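Local coordinates for acyl-CoA thioesterase II (Mycobacterium avium subsp. paratuberculosis, PDB 4R9Z) that is a TesB-type thioesterase with a double hot-dog fold that probably hydrolyses fatty acyl-CoA thioesters to free fatty acids and coenzyme A, at the interface of chains A and B. Numbering follows the deposited sequence. Chains: chain A/B, Uncharacterized protein.

Contact 1: the interface of chains A and B. Residues chain A 122-124, 227, 263, 266; chain B 243-244.
B:Ser244 lies with its CB against A:Leu263, whose CD2 methyl approaches to 3.7 Å, and beside CE1 of the A:His227 imidazole. That same leucine methyl also covers one face of the imidazole within chain A, shifted toward the ring's rim. In A:Leu263 the first torsion (chi1 179°) carries CG toward the contact, and the second turns CD2 between the imidazole and the incoming serine. On the other flank the backbone of B:Ser244 runs beside the A:Tyr122 ring: CE1 of the phenol lies 3.5 Å from the serine CA, and the carbonyl O of B:Pro243 meets the ring edge in its plane. This carbonyl also packs on the pyrrolidine of A:Pro124, at 3.3 Å from CD. Tyrosine, proline, histidine and leucine thus surround the Pro-Ser segment of B on the chain A side.

Farther out, water takes over. B:Ser244 OG, held between its own backbone N and carbonyl carbon (chi1 51°), reaches water 1, which lies 2.9 Å from A:His227 ND1, and also water 2, which bridges to the hydroxyl OG1 of A:Thr266. The serine hydroxyl therefore links to chain A through two waters. Within chain A, A:Gln123 braces the contact surface with both ends of its amide: NE2 donates to the A:Pro124 carbonyl, while OE1 accepts from the backbone N of A:Leu263. The latter bond is nearly straight at the hydrogen (169°), yet the A:Leu263 N sits above the carbonyl plane of the glutamine amide, 3.0 Å from OE1.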
ATOM      1  N   TYR A 122       1.482  20.064   2.494  1.00 31.31           N
ATOM      2  CA  TYR A 122       2.013  20.228   1.153  1.00 26.58           C
ATOM      3  C   TYR A 122       1.528  19.091   0.269  1.00 22.87           C
ATOM      4  O   TYR A 122       1.119  18.040   0.757  1.00 26.15           O
ATOM      5  CB  TYR A 122       3.548  20.297   1.162  1.00 26.24           C
ATOM      6  CG  TYR A 122       4.280  19.135   1.809  1.00 25.61           C
ATOM      7  CD1 TYR A 122       4.554  17.971   1.095  1.00 26.69           C
ATOM      8  CD2 TYR A 122       4.713  19.207   3.123  1.00 29.25           C
ATOM      9  CE1 TYR A 122       5.238  16.915   1.675  1.00 23.64           C
ATOM     10  CE2 TYR A 122       5.395  18.156   3.713  1.00 29.61           C
ATOM     11  CZ  TYR A 122       5.651  17.011   2.987  1.00 26.19           C
ATOM     12  OH  TYR A 122       6.326  15.962   3.576  1.00 29.16           O
ATOM     13  N   GLN A 123       1.552  19.324  -1.035  1.00 25.61           N
ATOM     14  CA  GLN A 123       1.053  18.356  -1.999  1.00 29.75           C
ATOM     15  C   GLN A 123       1.706  18.566  -3.353  1.00 32.05           C
ATOM     16  O   GLN A 123       2.253  19.633  -3.619  1.00 34.99           O
ATOM     17  CB  GLN A 123      -0.457  18.485  -2.143  1.00 29.78           C
ATOM     18  CG  GLN A 123      -0.884  19.886  -2.537  1.00 18.60           C
ATOM     19  CD  GLN A 123      -2.332  19.955  -2.939  1.00 22.67           C
ATOM     20  OE1 GLN A 123      -3.223  20.030  -2.093  1.00 23.67           O
ATOM     21  NE2 GLN A 123      -2.578  19.944  -4.240  1.00 27.87           N
ATOM     22  N   PRO A 124       1.633  17.556  -4.226  1.00 28.60           N
ATOM     23  CA  PRO A 124       1.997  17.844  -5.612  1.00 31.33           C
ATOM     24  C   PRO A 124       1.016  18.840  -6.212  1.00 37.17           C
ATOM     25  O   PRO A 124      -0.152  18.882  -5.818  1.00 35.32           O
ATOM     26  CB  PRO A 124       1.895  16.480  -6.307  1.00 24.08           C
ATOM     27  CG  PRO A 124       1.080  15.628  -5.392  1.00 25.01           C
ATOM     28  CD  PRO A 124       1.333  16.131  -4.009  1.00 28.79           C
ATOM     29  N   HIS A 227      -5.780  12.512   1.659  1.00 25.20           N
ATOM     30  CA  HIS A 227      -5.128  13.776   1.957  1.00 24.59           C
ATOM     31  C   HIS A 227      -6.188  14.787   2.403  1.00 23.05           C
ATOM     32  O   HIS A 227      -6.553  14.830   3.574  1.00 25.88           O
ATOM     33  CB  HIS A 227      -4.357  14.269   0.728  1.00 23.88           C
ATOM     34  CG  HIS A 227      -3.477  15.452   0.987  1.00 27.03           C
ATOM     35  ND1 HIS A 227      -2.250  15.349   1.608  1.00 25.39           N
ATOM     36  CD2 HIS A 227      -3.637  16.764   0.686  1.00 28.62           C
ATOM     37  CE1 HIS A 227      -1.697  16.547   1.687  1.00 30.73           C
ATOM     38  NE2 HIS A 227      -2.517  17.423   1.134  1.00 24.94           N
ATOM     39  N   LEU A 263      -5.230  18.160  -3.206  1.00 27.85           N
ATOM     40  CA  LEU A 263      -5.047  16.726  -3.316  1.00 23.39           C
ATOM     41  C   LEU A 263      -6.066  16.019  -2.431  1.00 25.67           C
ATOM     42  O   LEU A 263      -6.249  16.372  -1.268  1.00 19.98           O
ATOM     43  CB  LEU A 263      -3.620  16.336  -2.926  1.00 24.41           C
ATOM     44  CG  LEU A 263      -3.247  14.852  -2.964  1.00 26.00           C
ATOM     45  CD1 LEU A 263      -3.204  14.335  -4.394  1.00 28.14           C
ATOM     46  CD2 LEU A 263      -1.916  14.615  -2.263  1.00 27.65           C
ATOM     47  N   THR A 266      -3.875   9.746  -2.749  1.00 25.86           N
ATOM     48  CA  THR A 266      -2.860   9.076  -3.545  1.00 22.48           C
ATOM     49  C   THR A 266      -3.209   7.601  -3.602  1.00 20.24           C
ATOM     50  O   THR A 266      -3.712   7.050  -2.626  1.00 26.32           O
ATOM     51  CB  THR A 266      -1.462   9.249  -2.954  1.00 25.41           C
ATOM     52  OG1 THR A 266      -1.200  10.644  -2.766  1.00 30.19           O
ATOM     53  CG2 THR A 266      -0.413   8.652  -3.888  1.00 25.38           C
TER
ATOM     54  N   PRO B 243       6.032  13.314  -1.315  1.00 31.81           N
ATOM     55  CA  PRO B 243       5.099  14.061  -2.162  1.00 23.64           C
ATOM     56  C   PRO B 243       4.104  14.904  -1.378  1.00 24.72           C
ATOM     57  O   PRO B 243       3.794  16.017  -1.795  1.00 31.42           O
ATOM     58  CB  PRO B 243       4.366  12.962  -2.937  1.00 23.15           C
ATOM     59  CG  PRO B 243       5.223  11.750  -2.811  1.00 33.84           C
ATOM     60  CD  PRO B 243       5.881  11.860  -1.476  1.00 26.89           C
ATOM     61  N   SER B 244       3.619  14.400  -0.251  1.00 21.94           N
ATOM     62  CA  SER B 244       2.518  15.081   0.417  1.00 27.50           C
ATOM     63  C   SER B 244       2.466  14.868   1.922  1.00 24.09           C
ATOM     64  O   SER B 244       2.968  13.879   2.447  1.00 25.51           O
ATOM     65  CB  SER B 244       1.189  14.653  -0.210  1.00 21.99           C
ATOM     66  OG  SER B 244       1.084  13.244  -0.276  1.00 29.29           O
TER
HETATM   67  O   HOH W   1      -0.775  12.874   1.590  1.00 20.04           O
HETATM   68  O   HOH W   2       1.070  11.965  -2.776  1.00 25.51           O

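Contact 2: the interface of chains A and B. Residues chain A 223, 225, 251, 268; chain B 225, 266, 268.
A:Lys268 lies across one face of the B:Trp225 indole, its aliphatic chain following the six-membered ring. CB starts over the rim, 3.9 Å from CH2 of the tryptophan, and CG continues above CZ2. Bends at chi2 (138°) and chi3 (-69°) keep the chain close to the ring, where CD makes a CH-pi contact 3.8 Å from the centroid of the six-membered ring. The amine nitrogen NZ then passes beyond the indole to the CG2 methyl of B:Thr266 and comes within 3.7 Å of B:Lys268 NZ; if both amines are protonated, they would probably repel each other.

The same indole face is shared with A:Leu251, which meets B:Trp225 at about a right angle. Its CD2 methyl sits over the five-membered ring, 3.8 Å from the centroid, while its CD1 methyl reaches tip to tip toward B:Thr266, coming near CB and OG1. Leucine and lysine thus cover the two halves of one indole.

The reciprocal pair is B:Lys268 on A:Trp225, where CG hangs over the six-membered ring, 3.6 Å from the centroid. Here the lysine bends differently, with chi2 at 79°, so the two copies depart from exact symmetry at the lysine chains. Between the two lysine–indole contacts the indoles meet edge to edge, CH2 to CH2, at 3.9 Å.

These residues lie on strands 218-226, 249-258 and 263-272, whose faces oppose their counterparts across the two-fold axis, so the contact packs one beta-sheet of the double hot-dog fold against its copy in the other chain.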
ATOM      1  N   SER A 223      -4.488   0.306  -2.806  1.00 21.35           N
ATOM      2  CA  SER A 223      -4.037   1.098  -1.666  1.00 15.89           C
ATOM      3  C   SER A 223      -4.350   2.570  -1.861  1.00 21.18           C
ATOM      4  O   SER A 223      -4.050   3.157  -2.900  1.00 22.39           O
ATOM      5  CB  SER A 223      -2.538   0.917  -1.427  1.00 19.03           C
ATOM      6  OG  SER A 223      -2.278  -0.308  -0.769  1.00 28.17           O
ATOM      7  N   TRP A 225      -4.198   6.448   0.098  1.00 19.95           N
ATOM      8  CA  TRP A 225      -3.863   7.332   1.199  1.00 21.63           C
ATOM      9  C   TRP A 225      -4.639   8.629   1.015  1.00 25.63           C
ATOM     10  O   TRP A 225      -4.515   9.293  -0.012  1.00 23.34           O
ATOM     11  CB  TRP A 225      -2.359   7.590   1.260  1.00 17.06           C
ATOM     12  CG  TRP A 225      -1.547   6.342   1.431  1.00 21.26           C
ATOM     13  CD1 TRP A 225      -1.095   5.810   2.605  1.00 24.94           C
ATOM     14  CD2 TRP A 225      -1.081   5.470   0.390  1.00 18.16           C
ATOM     15  NE1 TRP A 225      -0.379   4.661   2.360  1.00 21.17           N
ATOM     16  CE2 TRP A 225      -0.355   4.431   1.009  1.00 17.86           C
ATOM     17  CE3 TRP A 225      -1.202   5.469  -1.002  1.00 21.90           C
ATOM     18  CZ2 TRP A 225       0.244   3.401   0.280  1.00 18.54           C
ATOM     19  CZ3 TRP A 225      -0.608   4.443  -1.723  1.00 20.67           C
ATOM     20  CH2 TRP A 225       0.104   3.424  -1.080  1.00 16.29           C
ATOM     21  N   LEU A 251       1.986  -2.565 -11.959  1.00 27.67           N
ATOM     22  CA  LEU A 251       1.639  -1.525 -11.010  1.00 30.37           C
ATOM     23  C   LEU A 251       0.902  -0.394 -11.697  1.00 29.41           C
ATOM     24  O   LEU A 251       1.219  -0.037 -12.829  1.00 37.00           O
ATOM     25  CB  LEU A 251       2.893  -0.980 -10.335  1.00 31.01           C
ATOM     26  CG  LEU A 251       3.326  -1.670  -9.052  1.00 28.98           C
ATOM     27  CD1 LEU A 251       4.498  -0.924  -8.460  1.00 29.62           C
ATOM     28  CD2 LEU A 251       2.163  -1.709  -8.077  1.00 34.09           C
ATOM     29  N   LYS A 268      -2.309   3.485  -5.237  1.00 26.15           N
ATOM     30  CA  LYS A 268      -1.474   2.514  -5.920  1.00 27.78           C
ATOM     31  C   LYS A 268      -2.244   1.212  -6.049  1.00 28.54           C
ATOM     32  O   LYS A 268      -2.997   0.833  -5.153  1.00 28.98           O
ATOM     33  CB  LYS A 268      -0.153   2.296  -5.185  1.00 30.12           C
ATOM     34  CG  LYS A 268       0.909   1.641  -6.050  1.00 33.89           C
ATOM     35  CD  LYS A 268       2.267   2.284  -5.838  1.00 27.07           C
ATOM     36  CE  LYS A 268       2.301   3.689  -6.394  1.00 33.77           C
ATOM     37  NZ  LYS A 268       3.676   4.253  -6.331  1.00 44.57           N
TER
ATOM     38  N   TRP B 225       6.027  -3.056  -3.261  1.00 30.69           N
ATOM     39  CA  TRP B 225       5.716  -3.907  -4.400  1.00 27.59           C
ATOM     40  C   TRP B 225       7.014  -4.339  -5.071  1.00 32.85           C
ATOM     41  O   TRP B 225       7.797  -3.507  -5.531  1.00 32.37           O
ATOM     42  CB  TRP B 225       4.807  -3.176  -5.393  1.00 26.37           C
ATOM     43  CG  TRP B 225       3.503  -2.747  -4.799  1.00 27.03           C
ATOM     44  CD1 TRP B 225       2.317  -3.419  -4.854  1.00 32.63           C
ATOM     45  CD2 TRP B 225       3.255  -1.555  -4.043  1.00 26.68           C
ATOM     46  NE1 TRP B 225       1.342  -2.715  -4.186  1.00 27.68           N
ATOM     47  CE2 TRP B 225       1.895  -1.569  -3.680  1.00 20.13           C
ATOM     48  CE3 TRP B 225       4.050  -0.476  -3.644  1.00 27.75           C
ATOM     49  CZ2 TRP B 225       1.313  -0.549  -2.938  1.00 18.16           C
ATOM     50  CZ3 TRP B 225       3.468   0.534  -2.908  1.00 24.28           C
ATOM     51  CH2 TRP B 225       2.111   0.490  -2.562  1.00 19.23           C
ATOM     52  N   THR B 266       8.935  -0.924  -5.646  1.00 38.20           N
ATOM     53  CA  THR B 266       8.276   0.370  -5.503  1.00 29.93           C
ATOM     54  C   THR B 266       7.750   0.441  -4.079  1.00 25.78           C
ATOM     55  O   THR B 266       7.284  -0.561  -3.545  1.00 35.71           O
ATOM     56  CB  THR B 266       7.121   0.552  -6.509  1.00 36.77           C
ATOM     57  OG1 THR B 266       7.586   0.289  -7.837  1.00 39.45           O
ATOM     58  CG2 THR B 266       6.570   1.966  -6.444  1.00 30.75           C
ATOM     59  N   LYS B 268       5.832   2.800  -0.701  1.00 27.13           N
ATOM     60  CA  LYS B 268       5.089   3.929  -0.152  1.00 24.99           C
ATOM     61  C   LYS B 268       5.008   3.826   1.366  1.00 24.47           C
ATOM     62  O   LYS B 268       4.824   2.740   1.908  1.00 29.16           O
ATOM     63  CB  LYS B 268       3.683   4.001  -0.745  1.00 24.18           C
ATOM     64  CG  LYS B 268       3.011   5.352  -0.555  1.00 26.26           C
ATOM     65  CD  LYS B 268       3.524   6.370  -1.558  1.00 27.14           C
ATOM     66  CE  LYS B 268       2.926   6.139  -2.934  1.00 27.42           C
ATOM     67  NZ  LYS B 268       3.476   7.095  -3.937  1.00 41.15           N
TER

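The C-alpha centres of contact 1 and contact 2 lie about 15 Å apart along the same two-fold symmetric interface. Strand 263-272 of chain A joins them, supplying A:Leu263 and A:Thr266 to contact 1 and A:Lys268 to contact 2; position 266 serves both, through A:Thr266 in contact 1 and B:Thr266 in contact 2. The two-fold repeats both contacts with the chains exchanged; the indole pair of contact 2 lies close to the axis, whereas contact 1 sits farther out. Together they combine apolar sheet packing with a hydrated margin, consistent with a dimer, although the structure alone does not establish the oligomer in solution.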